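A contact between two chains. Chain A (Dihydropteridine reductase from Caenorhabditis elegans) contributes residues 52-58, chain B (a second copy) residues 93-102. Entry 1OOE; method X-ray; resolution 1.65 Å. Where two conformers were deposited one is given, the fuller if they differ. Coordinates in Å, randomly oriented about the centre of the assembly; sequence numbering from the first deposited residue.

Chain A, residues 52-58: NWTEQEQ
Chain B 93-102: FVKNADLMIK

The contact pairs the first turns of a helix in chain A, residues 53-58, with a helix of chain B that spans all of 93-102. Their axes come within 9.3 Å and run nearly antiparallel, the angle between N-to-C directions being 160°. Two CA pairs fix the register: A:Trp53 CA lies 7.0 Å from B:Asp98 CA, and A:Thr54 CA lies 5.9 Å from B:Lys95 CA. Backbone torsions are helical throughout except at A:Asn52 (phi/psi -78/-180), and i to i+4 hydrogen bonds run along both segments, from A:Gln56 N to A:Asn52 O at 2.8 Å in chain A and from B:Ala97 N to B:Phe93 O at 3.0 Å in chain B.

A:Asn52 is the N-cap. With chi1 in p (59°), its OD1 accepts from A:Glu55 N at 2.8 Å, while A:Asn52 N donates to A:Glu55 OE1 at 2.9 Å, so each residue's side chain meets the other's backbone NH.

The principal bump is the indole of A:Trp53. Its CA-to-CB bond points toward chain B, and chi1 of -155° (t) with chi2 of -13° lays the ring into a hollow formed by B:Val94, B:Ala97, B:Asp98 and B:Ile101, a knob-into-hole fit. B:Val94, in t (175°), covers one face: its CG1 stands 3.5 Å from the centroid of the five-membered ring, 15° off the normal, a CH-pi contact, and also 3.5 Å from A:Trp53 CD1. The small B:Ala97 leaves room for the six-membered ring, with its CB 3.8 Å from A:Trp53 CH2. The helix backbone itself forms part of the wall, since B:Asp98 CA is 3.5 Å from A:Trp53 CE3. B:Ile101 (chi1 and chi2 both m) meets the ring edge near its plane, CG1 to A:Trp53 CZ3 being 4.1 Å.

Smaller contacts extend the fit. A:Thr54, in p (54°), places CG2 3.7 Å from B:Lys95 CA and 4.1 Å from B:Lys95 CB. The fully extended B:Lys95 side chain then leads away from chain A. The CA-to-CB bond of A:Glu57 points toward chain B, and with chi1 and chi2 in t and chi3 at 29° its OE1 comes to 3.4 Å from B:Val94 CB, so B:Val94 packs against both A:Trp53 and A:Glu57.

No direct hydrogen bond crosses between the stretches; the polar links pass through water. Water 1 accepts from A:Trp53 N at 3.0 Å and donates to B:Asp98 OD1 at 2.8 Å. Water 2 accepts from A:Thr54 N at 3.1 Å and donates weakly to B:Asp98 OD2 at 3.3 Å. Thus B:Asp98, whose CA-to-CB bond points sideways and whose chi1 is in t, is linked through waters to the first NH groups of the chain A helix, those of A:Trp53 and A:Thr54, and its OD2 also takes a salt bridge from B:Lys102 NZ at 2.9 Å. At the other end, water 3 lies 2.8 Å from A:Glu57 OE1 and 3.0 Å from B:Lys95 N, from which it accepts. The two stretches together bury 381 Å².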

ATOM      1  N   ASN A  52      13.728  11.052   5.658  1.00 13.76           N
ATOM      2  CA  ASN A  52      12.986   9.803   5.490  1.00 12.55           C
ATOM      3  C   ASN A  52      11.656   9.850   6.240  1.00 12.42           C
ATOM      4  O   ASN A  52      11.336  10.853   6.875  1.00 11.09           O
ATOM      5  CB  ASN A  52      13.819   8.579   5.925  1.00 15.86           C
ATOM      6  CG  ASN A  52      14.260   8.634   7.378  1.00 17.00           C
ATOM      7  OD1 ASN A  52      13.478   8.960   8.271  1.00 15.58           O
ATOM      8  ND2 ASN A  52      15.520   8.283   7.622  1.00 18.85           N
ATOM      9  N   TRP A  53      10.890   8.766   6.164  1.00 10.68           N
ATOM     10  CA  TRP A  53       9.569   8.703   6.787  1.00 10.39           C
ATOM     11  C   TRP A  53       9.563   9.021   8.280  1.00 10.23           C
ATOM     12  O   TRP A  53       8.826   9.901   8.723  1.00  9.62           O
ATOM     13  CB  TRP A  53       8.949   7.320   6.556  1.00  8.87           C
ATOM     14  CG  TRP A  53       7.436   7.287   6.601  1.00  8.49           C
ATOM     15  CD1 TRP A  53       6.594   8.273   7.049  1.00  8.50           C
ATOM     16  CD2 TRP A  53       6.597   6.200   6.196  1.00  7.64           C
ATOM     17  NE1 TRP A  53       5.282   7.859   6.944  1.00  8.22           N
ATOM     18  CE2 TRP A  53       5.257   6.591   6.425  1.00  9.43           C
ATOM     19  CE3 TRP A  53       6.849   4.930   5.661  1.00 10.87           C
ATOM     20  CZ2 TRP A  53       4.173   5.754   6.136  1.00 10.32           C
ATOM     21  CZ3 TRP A  53       5.776   4.102   5.373  1.00 11.20           C
ATOM     22  CH2 TRP A  53       4.452   4.516   5.612  1.00  9.71           C
ATOM     23  N   THR A  54      10.378   8.309   9.056  1.00 10.10           N
ATOM     24  CA  THR A  54      10.421   8.542  10.496  1.00 10.46           C
ATOM     25  C   THR A  54      10.969   9.926  10.840  1.00  9.67           C
ATOM     26  O   THR A  54      10.530  10.547  11.808  1.00 10.70           O
ATOM     27  CB  THR A  54      11.239   7.444  11.229  1.00 12.36           C
ATOM     28  OG1 THR A  54      12.540   7.327  10.638  1.00 12.18           O
ATOM     29  CG2 THR A  54      10.524   6.104  11.140  1.00 12.17           C
ATOM     30  N   GLU A  55      11.917  10.419  10.048  1.00 10.22           N
ATOM     31  CA  GLU A  55      12.469  11.749  10.295  1.00 10.15           C
ATOM     32  C   GLU A  55      11.378  12.789  10.045  1.00 10.74           C
ATOM     33  O   GLU A  55      11.257  13.766  10.784  1.00 10.82           O
ATOM     34  CB  GLU A  55      13.675  12.018   9.384  1.00 11.35           C
ATOM     35  CG  GLU A  55      14.905  11.169   9.699  1.00 15.31           C
ATOM     36  CD  GLU A  55      16.069  11.453   8.760  1.00 17.40           C
ATOM     37  OE1 GLU A  55      15.861  11.442   7.525  1.00 18.34           O
ATOM     38  OE2 GLU A  55      17.196  11.679   9.251  1.00 20.30           O
ATOM     39  N   GLN A  56      10.580  12.581   8.999  1.00 10.59           N
ATOM     40  CA  GLN A  56       9.498  13.511   8.696  1.00 10.77           C
ATOM     41  C   GLN A  56       8.446  13.479   9.798  1.00 10.85           C
ATOM     42  O   GLN A  56       7.948  14.525  10.217  1.00  8.23           O
ATOM     43  CB  GLN A  56       8.856  13.177   7.345  1.00 10.45           C
ATOM     44  CG  GLN A  56       9.462  13.928   6.169  1.00 12.93           C
ATOM     45  CD  GLN A  56       8.708  13.677   4.880  1.00 11.93           C
ATOM     46  OE1 GLN A  56       7.478  13.626   4.872  1.00 13.93           O
ATOM     47  NE2 GLN A  56       9.440  13.528   3.779  1.00 15.73           N
ATOM     48  N   GLU A  57       8.110  12.280  10.271  1.00 11.49           N
ATOM     49  CA  GLU A  57       7.128  12.151  11.342  1.00 11.71           C
ATOM     50  C   GLU A  57       7.580  12.952  12.559  1.00 11.45           C
ATOM     51  O   GLU A  57       6.840  13.784  13.083  1.00 12.56           O
ATOM     52  CB  GLU A  57       6.948  10.688  11.772  1.00 11.24           C
ATOM     53  CG  GLU A  57       6.074  10.570  13.025  1.00 12.60           C
ATOM     54  CD  GLU A  57       6.116   9.209  13.691  1.00 13.20           C
ATOM     55  OE1 GLU A  57       7.147   8.511  13.592  1.00 11.86           O
ATOM     56  OE2 GLU A  57       5.113   8.848  14.341  1.00 15.63           O
ATOM     57  N   GLN A  58       8.807  12.703  13.000  1.00 10.53           N
ATOM     58  CA  GLN A  58       9.331  13.389  14.174  1.00  9.85           C
ATOM     59  C   GLN A  58       9.287  14.904  14.046  1.00  9.72           C
ATOM     60  O   GLN A  58       8.814  15.596  14.948  1.00 10.53           O
ATOM     61  CB  GLN A  58      10.770  12.944  14.455  1.00 11.64           C
ATOM     62  CG  GLN A  58      11.318  13.481  15.770  1.00 15.24           C
ATOM     63  CD  GLN A  58      12.699  12.944  16.087  1.00 19.62           C
ATOM     64  OE1 GLN A  58      12.931  11.737  16.036  1.00 23.66           O
ATOM     65  NE2 GLN A  58      13.620  13.837  16.427  1.00 23.03           N
TER
ATOM     66  N   PHE B  93       4.161   3.341  15.278  1.00 13.62           N
ATOM     67  CA  PHE B  93       3.221   3.206  14.167  1.00 12.19           C
ATOM     68  C   PHE B  93       3.919   3.441  12.833  1.00 11.72           C
ATOM     69  O   PHE B  93       3.933   2.565  11.966  1.00  9.32           O
ATOM     70  CB  PHE B  93       2.061   4.199  14.324  1.00 12.68           C
ATOM     71  CG  PHE B  93       1.229   4.378  13.075  1.00 12.61           C
ATOM     72  CD1 PHE B  93       0.743   3.277  12.374  1.00 13.45           C
ATOM     73  CD2 PHE B  93       0.921   5.654  12.613  1.00 12.32           C
ATOM     74  CE1 PHE B  93      -0.040   3.447  11.228  1.00 13.20           C
ATOM     75  CE2 PHE B  93       0.139   5.835  11.469  1.00 12.57           C
ATOM     76  CZ  PHE B  93      -0.341   4.729  10.776  1.00 11.47           C
ATOM     77  N   VAL B  94       4.497   4.627  12.672  1.00 11.01           N
ATOM     78  CA  VAL B  94       5.182   4.972  11.432  1.00 11.16           C
ATOM     79  C   VAL B  94       6.441   4.137  11.202  1.00 10.68           C
ATOM     80  O   VAL B  94       6.676   3.650  10.094  1.00 11.14           O
ATOM     81  CB  VAL B  94       5.544   6.473  11.402  1.00 10.67           C
ATOM     82  CG1 VAL B  94       6.368   6.788  10.164  1.00 11.63           C
ATOM     83  CG2 VAL B  94       4.270   7.309  11.400  1.00 13.56           C
ATOM     84  N   LYS B  95       7.252   3.971  12.243  1.00 11.21           N
ATOM     85  CA  LYS B  95       8.473   3.187  12.126  1.00 11.97           C
ATOM     86  C   LYS B  95       8.172   1.801  11.555  1.00 12.75           C
ATOM     87  O   LYS B  95       8.853   1.326  10.637  1.00 11.65           O
ATOM     88  CB  LYS B  95       9.141   3.042  13.499  1.00 13.85           C
ATOM     89  CG  LYS B  95      10.417   2.217  13.484  1.00 16.36           C
ATOM     90  CD  LYS B  95      10.994   2.071  14.886  1.00 18.42           C
ATOM     91  CE  LYS B  95      12.213   1.168  14.891  1.00 22.48           C
ATOM     92  NZ  LYS B  95      12.785   1.014  16.260  1.00 25.06           N
ATOM     93  N   ASN B  96       7.146   1.155  12.096  1.00 11.98           N
ATOM     94  CA  ASN B  96       6.773  -0.174  11.636  1.00 11.53           C
ATOM     95  C   ASN B  96       6.110  -0.169  10.266  1.00 11.61           C
ATOM     96  O   ASN B  96       6.279  -1.112   9.496  1.00 11.46           O
ATOM     97  CB  ASN B  96       5.878  -0.851  12.671  1.00 11.45           C
ATOM     98  CG  ASN B  96       6.631  -1.165  13.948  1.00 13.80           C
ATOM     99  OD1 ASN B  96       7.861  -1.083  13.982  1.00 14.17           O
ATOM    100  ND2 ASN B  96       5.908  -1.536  14.998  1.00 14.65           N
ATOM    101  N   ALA B  97       5.361   0.885   9.956  1.00 11.35           N
ATOM    102  CA  ALA B  97       4.724   0.984   8.647  1.00 10.74           C
ATOM    103  C   ALA B  97       5.845   1.033   7.609  1.00 11.16           C
ATOM    104  O   ALA B  97       5.758   0.420   6.541  1.00 10.92           O
ATOM    105  CB  ALA B  97       3.876   2.251   8.562  1.00 11.53           C
ATOM    106  N   ASP B  98       6.899   1.773   7.938  1.00 10.53           N
ATOM    107  CA  ASP B  98       8.058   1.916   7.063  1.00  8.96           C
ATOM    108  C   ASP B  98       8.682   0.544   6.830  1.00 10.26           C
ATOM    109  O   ASP B  98       8.965   0.156   5.693  1.00  9.65           O
ATOM    110  CB  ASP B  98       9.072   2.869   7.716  1.00  9.64           C
ATOM    111  CG  ASP B  98      10.308   3.093   6.864  1.00 12.32           C
ATOM    112  OD1 ASP B  98      10.176   3.595   5.724  1.00 11.25           O
ATOM    113  OD2 ASP B  98      11.417   2.774   7.342  1.00 14.54           O
ATOM    114  N   LEU B  99       8.886  -0.196   7.913  1.00 10.03           N
ATOM    115  CA  LEU B  99       9.472  -1.526   7.819  1.00 10.44           C
ATOM    116  C   LEU B  99       8.620  -2.489   6.997  1.00  9.24           C
ATOM    117  O   LEU B  99       9.147  -3.273   6.206  1.00 10.65           O
ATOM    118  CB  LEU B  99       9.690  -2.103   9.218  1.00 12.82           C
ATOM    119  CG  LEU B  99      10.770  -1.419  10.062  1.00 14.09           C
ATOM    120  CD1 LEU B  99      10.765  -1.994  11.473  1.00 16.29           C
ATOM    121  CD2 LEU B  99      12.129  -1.620   9.405  1.00 15.64           C
ATOM    122  N   MET B 100       7.303  -2.422   7.176  1.00  8.46           N
ATOM    123  CA  MET B 100       6.405  -3.316   6.463  1.00  7.66           C
ATOM    124  C   MET B 100       6.328  -3.020   4.966  1.00  8.05           C
ATOM    125  O   MET B 100       6.214  -3.944   4.157  1.00  8.55           O
ATOM    126  CB  MET B 100       5.019  -3.288   7.109  1.00  9.65           C
ATOM    127  CG  MET B 100       5.004  -3.897   8.519  1.00  7.97           C
ATOM    128  SD  MET B 100       5.595  -5.607   8.541  1.00 11.39           S
ATOM    129  CE  MET B 100       7.312  -5.392   9.028  1.00  9.24           C
ATOM    130  N   ILE B 101       6.398  -1.747   4.588  1.00  8.49           N
ATOM    131  CA  ILE B 101       6.374  -1.405   3.166  1.00  8.45           C
ATOM    132  C   ILE B 101       7.649  -1.945   2.504  1.00  9.11           C
ATOM    133  O   ILE B 101       7.605  -2.533   1.418  1.00  9.54           O
ATOM    134  CB  ILE B 101       6.283   0.130   2.949  1.00  7.71           C
ATOM    135  CG1 ILE B 101       4.889   0.634   3.351  1.00 10.29           C
ATOM    136  CG2 ILE B 101       6.589   0.477   1.494  1.00  8.71           C
ATOM    137  CD1 ILE B 101       3.761   0.099   2.500  0.50  5.82           C
ATOM    138  N   LYS B 102       8.787  -1.746   3.161  1.00  7.68           N
ATOM    139  CA  LYS B 102      10.062  -2.226   2.637  1.00  9.93           C
ATOM    140  C   LYS B 102      10.112  -3.753   2.541  1.00 11.66           C
ATOM    141  O   LYS B 102      10.645  -4.304   1.574  1.00 13.32           O
ATOM    142  CB  LYS B 102      11.212  -1.724   3.519  1.00 10.31           C
ATOM    143  CG  LYS B 102      11.451  -0.228   3.420  1.00  9.19           C
ATOM    144  CD  LYS B 102      12.379   0.284   4.525  1.00 11.16           C
ATOM    145  CE  LYS B 102      12.747   1.740   4.280  1.00 10.15           C
ATOM    146  NZ  LYS B 102      13.555   2.346   5.388  1.00 13.02           N
TER
HETATM  147  O   HOH W   1      11.731   5.949   5.367  1.00 20.23           O
HETATM  148  O   HOH W   2      12.101   5.911   8.127  1.00 25.19           O
HETATM  149  O   HOH W   3       7.159   5.841  14.529  1.00 11.93           O
HETATM  150  O   HOH W   4       4.265   6.567  15.163  1.00 14.21           O